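3-phytase (Klebsiella pneumoniae, PDB 2WNH) probably hydrolyses phosphate esters of inositol hexakisphosphate (phytate), as a member of the histidine acid phosphatase family. Local coordinates at residues L204-W218 and Q234-N248. The protein carries 3 engineered substitutions. Numbering follows the deposited sequence.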
ATOM      1  N   LEU B 204      50.835  10.431  -6.713  1.00 24.21           N
ATOM      2  CA  LEU B 204      49.750  10.446  -5.736  1.00 24.80           C
ATOM      3  C   LEU B 204      48.382  10.710  -6.366  1.00 24.17           C
ATOM      4  O   LEU B 204      47.414  10.007  -6.056  1.00 25.21           O
ATOM      5  CB  LEU B 204      50.018  11.497  -4.652  1.00 24.68           C
ATOM      6  CG  LEU B 204      48.922  11.702  -3.590  1.00 25.74           C
ATOM      7  CD1 LEU B 204      48.620  10.404  -2.856  1.00 27.09           C
ATOM      8  CD2 LEU B 204      49.332  12.744  -2.593  1.00 24.63           C
ATOM      9  N   SER B 205      48.296  11.697  -7.249  1.00 23.22           N
ATOM     10  CA  SER B 205      46.992  12.053  -7.805  1.00 23.10           C
ATOM     11  C   SER B 205      46.386  10.886  -8.574  1.00 23.63           C
ATOM     12  O   SER B 205      45.200  10.602  -8.409  1.00 21.73           O
ATOM     13  CB  SER B 205      47.025  13.343  -8.641  1.00 23.18           C
ATOM     14  OG  SER B 205      47.832  13.200  -9.795  1.00 30.12           O
ATOM     15  N   VAL B 206      47.193  10.197  -9.389  1.00 22.47           N
ATOM     16  CA  VAL B 206      46.694   9.051 -10.149  1.00 23.01           C
ATOM     17  C   VAL B 206      46.414   7.864  -9.219  1.00 21.94           C
ATOM     18  O   VAL B 206      45.426   7.166  -9.398  1.00 20.90           O
ATOM     19  CB  VAL B 206      47.602   8.680 -11.342  1.00 23.42           C
ATOM     20  CG1 VAL B 206      47.019   7.487 -12.118  1.00 24.77           C
ATOM     21  CG2 VAL B 206      47.728   9.878 -12.293  1.00 23.63           C
ATOM     22  N   MET B 207      47.255   7.662  -8.204  1.00 21.72           N
ATOM     23  CA  MET B 207      46.954   6.649  -7.192  1.00 21.99           C
ATOM     24  C   MET B 207      45.599   6.897  -6.539  1.00 21.62           C
ATOM     25  O   MET B 207      44.835   5.955  -6.306  1.00 20.91           O
ATOM     26  CB  MET B 207      48.039   6.571  -6.129  1.00 21.82           C
ATOM     27  CG  MET B 207      49.255   5.776  -6.604  1.00 26.50           C
ATOM     28  SD  MET B 207      50.512   5.683  -5.334  1.00 28.61           S
ATOM     29  CE  MET B 207      51.802   6.671  -6.076  1.00 36.94           C
ATOM     30  N   ALA B 208      45.318   8.163  -6.252  1.00 21.93           N
ATOM     31  CA  ALA B 208      44.017   8.550  -5.685  1.00 21.73           C
ATOM     32  C   ALA B 208      42.866   8.227  -6.649  1.00 21.83           C
ATOM     33  O   ALA B 208      41.815   7.749  -6.193  1.00 21.43           O
ATOM     34  CB  ALA B 208      44.025  10.044  -5.310  1.00 21.75           C
ATOM     35  N   ASN B 209      43.060   8.474  -7.948  1.00 20.97           N
ATOM     36  CA  ASN B 209      42.106   8.066  -8.988  1.00 22.06           C
ATOM     37  C   ASN B 209      41.861   6.552  -8.935  1.00 21.78           C
ATOM     38  O   ASN B 209      40.735   6.084  -9.125  1.00 21.63           O
ATOM     39  CB  ASN B 209      42.627   8.363 -10.416  1.00 22.71           C
ATOM     40  CG  ASN B 209      42.680   9.841 -10.771  1.00 27.25           C
ATOM     41  OD1 ASN B 209      43.461  10.235 -11.659  1.00 32.14           O
ATOM     42  ND2 ASN B 209      41.848  10.662 -10.126  1.00 25.28           N
ATOM     43  N   MET B 210      42.936   5.782  -8.734  1.00 20.71           N
ATOM     44  CA  MET B 210      42.820   4.323  -8.671  1.00 20.46           C
ATOM     45  C   MET B 210      42.007   3.871  -7.455  1.00 19.26           C
ATOM     46  O   MET B 210      41.120   3.037  -7.583  1.00 18.69           O
ATOM     47  CB  MET B 210      44.209   3.666  -8.668  1.00 21.10           C
ATOM     48  CG  MET B 210      44.912   3.747 -10.000  1.00 24.07           C
ATOM     49  SD  MET B 210      46.559   2.985  -9.852  1.00 31.62           S
ATOM     50  CE  MET B 210      47.535   4.403  -9.504  1.00 32.77           C
ATOM     51  N   VAL B 211      42.327   4.419  -6.283  1.00 17.81           N
ATOM     52  CA  VAL B 211      41.628   4.099  -5.035  1.00 19.15           C
ATOM     53  C   VAL B 211      40.136   4.470  -5.096  1.00 18.57           C
ATOM     54  O   VAL B 211      39.298   3.677  -4.694  1.00 17.95           O
ATOM     55  CB  VAL B 211      42.326   4.754  -3.830  1.00 19.36           C
ATOM     56  CG1 VAL B 211      41.462   4.674  -2.556  1.00 20.20           C
ATOM     57  CG2 VAL B 211      43.690   4.089  -3.609  1.00 17.86           C
ATOM     58  N   GLU B 212      39.815   5.650  -5.613  1.00 18.46           N
ATOM     59  CA  GLU B 212      38.392   6.012  -5.832  1.00 17.59           C
ATOM     60  C   GLU B 212      37.680   5.001  -6.736  1.00 18.94           C
ATOM     61  O   GLU B 212      36.564   4.566  -6.425  1.00 17.54           O
ATOM     62  CB  GLU B 212      38.268   7.418  -6.407  1.00 17.38           C
ATOM     63  CG  GLU B 212      36.804   7.928  -6.528  1.00 20.31           C
ATOM     64  CD  GLU B 212      36.103   8.149  -5.182  1.00 22.18           C
ATOM     65  OE1 GLU B 212      36.761   8.513  -4.179  1.00 24.62           O
ATOM     66  OE2 GLU B 212      34.855   7.986  -5.141  1.00 25.87           O
ATOM     67  N   THR B 213      38.322   4.628  -7.841  1.00 19.06           N
ATOM     68  CA  THR B 213      37.739   3.641  -8.768  1.00 18.58           C
ATOM     69  C   THR B 213      37.471   2.287  -8.078  1.00 18.88           C
ATOM     70  O   THR B 213      36.409   1.670  -8.286  1.00 18.35           O
ATOM     71  CB  THR B 213      38.634   3.453 -10.016  1.00 19.13           C
ATOM     72  OG1 THR B 213      38.846   4.726 -10.652  1.00 20.07           O
ATOM     73  CG2 THR B 213      37.999   2.471 -11.008  1.00 18.78           C
ATOM     74  N   LEU B 214      38.425   1.832  -7.271  1.00 17.59           N
ATOM     75  CA  LEU B 214      38.245   0.585  -6.525  1.00 17.70           C
ATOM     76  C   LEU B 214      37.124   0.724  -5.498  1.00 17.52           C
ATOM     77  O   LEU B 214      36.286  -0.169  -5.375  1.00 16.52           O
ATOM     78  CB  LEU B 214      39.563   0.140  -5.877  1.00 18.17           C
ATOM     79  CG  LEU B 214      40.677  -0.167  -6.892  1.00 20.88           C
ATOM     80  CD1 LEU B 214      41.962  -0.416  -6.131  1.00 20.54           C
ATOM     81  CD2 LEU B 214      40.361  -1.367  -7.780  1.00 22.20           C
ATOM     82  N   ARG B 215      37.110   1.847  -4.770  1.00 16.46           N
ATOM     83  CA  ARG B 215      36.054   2.103  -3.788  1.00 17.33           C
ATOM     84  C   ARG B 215      34.680   2.128  -4.446  1.00 17.08           C
ATOM     85  O   ARG B 215      33.711   1.562  -3.915  1.00 17.03           O
ATOM     86  CB  ARG B 215      36.292   3.437  -3.066  1.00 16.95           C
ATOM     87  CG  ARG B 215      35.141   3.822  -2.109  1.00 20.42           C
ATOM     88  CD  ARG B 215      34.121   4.756  -2.808  1.00 19.22           C
ATOM     89  NE  ARG B 215      34.621   6.135  -2.777  1.00 19.11           N
ATOM     90  CZ  ARG B 215      34.665   6.879  -1.677  1.00 20.48           C
ATOM     91  NH1 ARG B 215      34.217   6.403  -0.524  1.00 20.12           N
ATOM     92  NH2 ARG B 215      35.170   8.107  -1.721  1.00 21.53           N
ATOM     93  N   LEU B 216      34.591   2.815  -5.583  1.00 17.45           N
ATOM     94  CA  LEU B 216      33.333   2.872  -6.356  1.00 16.60           C
ATOM     95  C   LEU B 216      32.930   1.493  -6.897  1.00 16.10           C
ATOM     96  O   LEU B 216      31.763   1.101  -6.761  1.00 16.52           O
ATOM     97  CB  LEU B 216      33.421   3.915  -7.491  1.00 17.92           C
ATOM     98  CG  LEU B 216      33.429   5.381  -7.027  1.00 19.24           C
ATOM     99  CD1 LEU B 216      33.864   6.293  -8.161  1.00 17.79           C
ATOM    100  CD2 LEU B 216      32.078   5.802  -6.448  1.00 19.59           C
ATOM    101  N   GLY B 217      33.880   0.736  -7.459  1.00 16.88           N
ATOM    102  CA  GLY B 217      33.595  -0.657  -7.892  1.00 16.72           C
ATOM    103  C   GLY B 217      33.124  -1.611  -6.787  1.00 17.25           C
ATOM    104  O   GLY B 217      32.249  -2.469  -7.045  1.00 16.79           O
ATOM    105  N   TRP B 218      33.709  -1.484  -5.583  1.00 16.29           N
ATOM    106  CA  TRP B 218      33.242  -2.209  -4.387  1.00 16.40           C
ATOM    107  C   TRP B 218      31.792  -1.827  -4.099  1.00 16.01           C
ATOM    108  O   TRP B 218      30.908  -2.679  -3.938  1.00 15.23           O
ATOM    109  CB  TRP B 218      34.099  -1.914  -3.133  1.00 17.79           C
ATOM    110  CG  TRP B 218      33.608  -2.734  -1.943  1.00 16.36           C
ATOM    111  CD1 TRP B 218      32.731  -2.339  -0.959  1.00 18.04           C
ATOM    112  CD2 TRP B 218      33.909  -4.113  -1.682  1.00 21.15           C
ATOM    113  NE1 TRP B 218      32.490  -3.388  -0.092  1.00 21.04           N
ATOM    114  CE2 TRP B 218      33.212  -4.481  -0.506  1.00 20.24           C
ATOM    115  CE3 TRP B 218      34.734  -5.064  -2.313  1.00 24.08           C
ATOM    116  CZ2 TRP B 218      33.292  -5.777   0.044  1.00 22.45           C
ATOM    117  CZ3 TRP B 218      34.814  -6.361  -1.760  1.00 23.04           C
ATOM    118  CH2 TRP B 218      34.097  -6.696  -0.593  1.00 21.33           C
ATOM    119  N   GLN B 234      37.256  -8.288   0.493  1.00 25.41           N
ATOM    120  CA  GLN B 234      36.530  -7.764   1.646  1.00 26.24           C
ATOM    121  C   GLN B 234      36.648  -6.250   1.769  1.00 24.33           C
ATOM    122  O   GLN B 234      37.591  -5.657   1.246  1.00 23.44           O
ATOM    123  CB  GLN B 234      36.964  -8.443   2.946  1.00 28.36           C
ATOM    124  CG  GLN B 234      38.463  -8.601   3.116  1.00 33.65           C
ATOM    125  CD  GLN B 234      38.825  -9.428   4.345  1.00 41.66           C
ATOM    126  OE1 GLN B 234      39.444 -10.490   4.232  1.00 46.13           O
ATOM    127  NE2 GLN B 234      38.440  -8.945   5.527  1.00 44.07           N
ATOM    128  N   ALA B 235      35.678  -5.649   2.461  1.00 23.49           N
ATOM    129  CA  ALA B 235      35.593  -4.192   2.611  1.00 22.27           C
ATOM    130  C   ALA B 235      36.836  -3.600   3.278  1.00 23.18           C
ATOM    131  O   ALA B 235      37.267  -2.497   2.938  1.00 22.42           O
ATOM    132  CB  ALA B 235      34.323  -3.793   3.391  1.00 23.60           C
ATOM    133  N   SER B 236      37.409  -4.337   4.222  1.00 23.02           N
ATOM    134  CA  SER B 236      38.593  -3.872   4.959  1.00 23.13           C
ATOM    135  C   SER B 236      39.752  -3.568   4.015  1.00 22.49           C
ATOM    136  O   SER B 236      40.574  -2.697   4.289  1.00 23.45           O
ATOM    137  CB  SER B 236      39.011  -4.919   5.988  1.00 23.52           C
ATOM    138  OG  SER B 236      39.428  -6.108   5.343  1.00 26.25           O
ATOM    139  N   GLN B 237      39.825  -4.287   2.900  1.00 21.64           N
ATOM    140  CA  GLN B 237      40.879  -4.061   1.920  1.00 22.29           C
ATOM    141  C   GLN B 237      40.703  -2.751   1.163  1.00 22.17           C
ATOM    142  O   GLN B 237      41.685  -2.157   0.727  1.00 21.40           O
ATOM    143  CB  GLN B 237      40.941  -5.200   0.920  1.00 22.47           C
ATOM    144  CG  GLN B 237      41.487  -6.486   1.494  1.00 25.28           C
ATOM    145  CD  GLN B 237      41.382  -7.605   0.499  1.00 24.75           C
ATOM    146  OE1 GLN B 237      40.296  -8.120   0.247  1.00 25.77           O
ATOM    147  NE2 GLN B 237      42.512  -7.982  -0.095  1.00 30.87           N
ATOM    148  N   ILE B 238      39.455  -2.315   0.977  1.00 20.97           N
ATOM    149  CA  ILE B 238      39.210  -0.980   0.413  1.00 20.15           C
ATOM    150  C   ILE B 238      39.599   0.072   1.442  1.00 20.06           C
ATOM    151  O   ILE B 238      40.317   1.028   1.119  1.00 19.62           O
ATOM    152  CB  ILE B 238      37.726  -0.803  -0.031  1.00 20.02           C
ATOM    153  CG1 ILE B 238      37.397  -1.774  -1.168  1.00 19.80           C
ATOM    154  CG2 ILE B 238      37.422   0.652  -0.454  1.00 21.16           C
ATOM    155  CD1 ILE B 238      38.117  -1.487  -2.468  1.00 20.33           C
ATOM    156  N   THR B 239      39.130  -0.104   2.674  1.00 20.87           N
ATOM    157  CA  THR B 239      39.451   0.805   3.788  1.00 20.86           C
ATOM    158  C   THR B 239      40.954   1.057   3.920  1.00 21.77           C
ATOM    159  O   THR B 239      41.390   2.208   4.107  1.00 21.85           O
ATOM    160  CB  THR B 239      38.895   0.249   5.115  1.00 21.60           C
ATOM    161  OG1 THR B 239      37.474   0.134   5.007  1.00 19.34           O
ATOM    162  CG2 THR B 239      39.251   1.155   6.287  1.00 21.64           C
ATOM    163  N   ALA B 240      41.740  -0.012   3.796  1.00 21.72           N
ATOM    164  CA  ALA B 240      43.200   0.072   3.903  1.00 22.23           C
ATOM    165  C   ALA B 240      43.854   0.940   2.822  1.00 22.07           C
ATOM    166  O   ALA B 240      44.961   1.422   3.026  1.00 24.24           O
ATOM    167  CB  ALA B 240      43.792  -1.328   3.866  1.00 21.41           C
ATOM    168  N   LEU B 241      43.184   1.124   1.680  1.00 20.94           N
ATOM    169  CA  LEU B 241      43.710   1.924   0.577  1.00 20.16           C
ATOM    170  C   LEU B 241      43.383   3.408   0.683  1.00 20.95           C
ATOM    171  O   LEU B 241      44.019   4.227   0.010  1.00 20.41           O
ATOM    172  CB  LEU B 241      43.212   1.394  -0.773  1.00 20.73           C
ATOM    173  CG  LEU B 241      43.546  -0.065  -1.059  1.00 23.06           C
ATOM    174  CD1 LEU B 241      42.845  -0.558  -2.316  1.00 23.34           C
ATOM    175  CD2 LEU B 241      45.060  -0.237  -1.177  1.00 24.76           C
ATOM    176  N   LEU B 242      42.375   3.745   1.492  1.00 21.17           N
ATOM    177  CA  LEU B 242      41.780   5.084   1.480  1.00 20.62           C
ATOM    178  C   LEU B 242      42.703   6.203   1.963  1.00 22.08           C
ATOM    179  O   LEU B 242      42.523   7.371   1.581  1.00 22.54           O
ATOM    180  CB  LEU B 242      40.449   5.093   2.264  1.00 21.52           C
ATOM    181  CG  LEU B 242      39.325   4.256   1.647  1.00 20.84           C
ATOM    182  CD1 LEU B 242      38.083   4.296   2.546  1.00 23.44           C
ATOM    183  CD2 LEU B 242      38.997   4.693   0.200  1.00 20.14           C
ATOM    184  N   PRO B 243      43.703   5.862   2.780  1.00 22.40           N
ATOM    185  CA  PRO B 243      44.696   6.853   3.212  1.00 21.99           C
ATOM    186  C   PRO B 243      45.321   7.646   2.041  1.00 21.65           C
ATOM    187  O   PRO B 243      45.638   8.830   2.176  1.00 21.63           O
ATOM    188  CB  PRO B 243      45.762   6.163   4.054  1.00 22.53           C
ATOM    189  N   LEU B 244      45.484   7.009   0.883  1.00 20.50           N
ATOM    190  CA  LEU B 244      45.999   7.703  -0.298  1.00 20.86           C
ATOM    191  C   LEU B 244      45.025   8.760  -0.816  1.00 20.79           C
ATOM    192  O   LEU B 244      45.422   9.798  -1.340  1.00 20.96           O
ATOM    193  CB  LEU B 244      46.326   6.701  -1.409  1.00 20.34           C
ATOM    194  CG  LEU B 244      47.634   5.923  -1.216  1.00 22.91           C
ATOM    195  CD1 LEU B 244      47.722   4.753  -2.209  1.00 24.78           C
ATOM    196  CD2 LEU B 244      48.807   6.864  -1.398  1.00 26.93           C
ATOM    197  N   LEU B 245      43.735   8.474  -0.687  1.00 20.68           N
ATOM    198  CA  LEU B 245      42.726   9.390  -1.175  1.00 20.14           C
ATOM    199  C   LEU B 245      42.658  10.603  -0.242  1.00 20.07           C
ATOM    200  O   LEU B 245      42.605  11.727  -0.708  1.00 21.53           O
ATOM    201  CB  LEU B 245      41.388   8.645  -1.294  1.00 20.56           C
ATOM    202  CG  LEU B 245      40.237   9.298  -2.056  1.00 22.24           C
ATOM    203  CD1 LEU B 245      40.588   9.652  -3.484  1.00 23.32           C
ATOM    204  CD2 LEU B 245      39.054   8.295  -2.001  1.00 20.74           C
ATOM    205  N   THR B 246      42.699  10.358   1.065  1.00 19.68           N
ATOM    206  CA  THR B 246      42.774  11.409   2.072  1.00 19.72           C
ATOM    207  C   THR B 246      44.000  12.282   1.830  1.00 20.52           C
ATOM    208  O   THR B 246      43.911  13.507   1.871  1.00 20.31           O
ATOM    209  CB  THR B 246      42.801  10.836   3.507  1.00 20.20           C
ATOM    210  OG1 THR B 246      41.540  10.214   3.807  1.00 21.97           O
ATOM    211  CG2 THR B 246      43.072  11.924   4.539  1.00 20.94           C
ATOM    212  N   GLU B 247      45.143  11.648   1.583  1.00 20.87           N
ATOM    213  CA  GLU B 247      46.376  12.417   1.340  1.00 20.92           C
ATOM    214  C   GLU B 247      46.224  13.341   0.119  1.00 19.90           C
ATOM    215  O   GLU B 247      46.578  14.539   0.177  1.00 19.15           O
ATOM    216  CB  GLU B 247      47.564  11.455   1.184  1.00 20.86           C
ATOM    217  CG  GLU B 247      48.934  12.158   1.075  1.00 23.69           C
ATOM    218  CD  GLU B 247      49.616  12.381   2.417  1.00 25.78           C
ATOM    219  OE1 GLU B 247      48.951  12.326   3.469  1.00 24.83           O
ATOM    220  OE2 GLU B 247      50.851  12.617   2.419  1.00 26.24           O
ATOM    221  N   ASN B 248      45.693  12.804  -0.985  1.00 19.96           N
ATOM    222  CA  ASN B 248      45.496  13.624  -2.177  1.00 19.44           C
ATOM    223  C   ASN B 248      44.528  14.774  -1.933  1.00 20.32           C
ATOM    224  O   ASN B 248      44.762  15.888  -2.382  1.00 19.59           O
ATOM    225  CB  ASN B 248      45.035  12.790  -3.376  1.00 19.73           C
ATOM    226  CG  ASN B 248      45.187  13.533  -4.701  1.00 22.00           C
ATOM    227  OD1 ASN B 248      44.231  13.682  -5.470  1.00 26.14           O
ATOM    228  ND2 ASN B 248      46.392  14.005  -4.973  1.00 18.63           N
TER
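Leu-245 exemplifies a knob-into-hole contact between two helical segments: it enters a hole on helix 204-218 formed by Ala-208, Val-211, Glu-212 and Arg-215. Its two methyls part there, CD1 resting 3.5 Å from the backbone O of Ala-208 while CD2 meets a carboxylate oxygen, OE1 of Glu-212, at 3.2 Å. With CG swung anti to the backbone N (chi1 -167°), the side chain leans across to this polar wall. Beside it the branches of Val-211 divide the work, CG1 touching CD2 of Leu-242 at 3.7 Å and CG2 the CB of Leu-241.

At close quarters, CB of Ala-208 lies 3.5 Å from CB of Asn-248, and the small residue is consistent with the close approach of helix 243-248, 8.5 Å between the segment axes. Helix 235-239 stands farther off, where the larger Ile-238 packs against Leu-214 and the CB of Trp-218. Gln-234 O and Ala-235 CA lie over one face of the indole, toward its rim; separately, CZ2 comes within 3.4 Å of Ala-235 N.

Further out, Arg-215 grips Glu-212 side-on, NH2 to OE1 and NE to OE2, fixing the wall of the hole; Arg-24 makes a salt bridge to OE2 of Glu-212, and Asn-314 OD1 accepts from NH1 of Arg-215. Helix 165-175 packs against Leu-241 and Leu-244. The polar bonds thus run within each segment and to flanking residues, leaving mostly van der Waals packing between the segments.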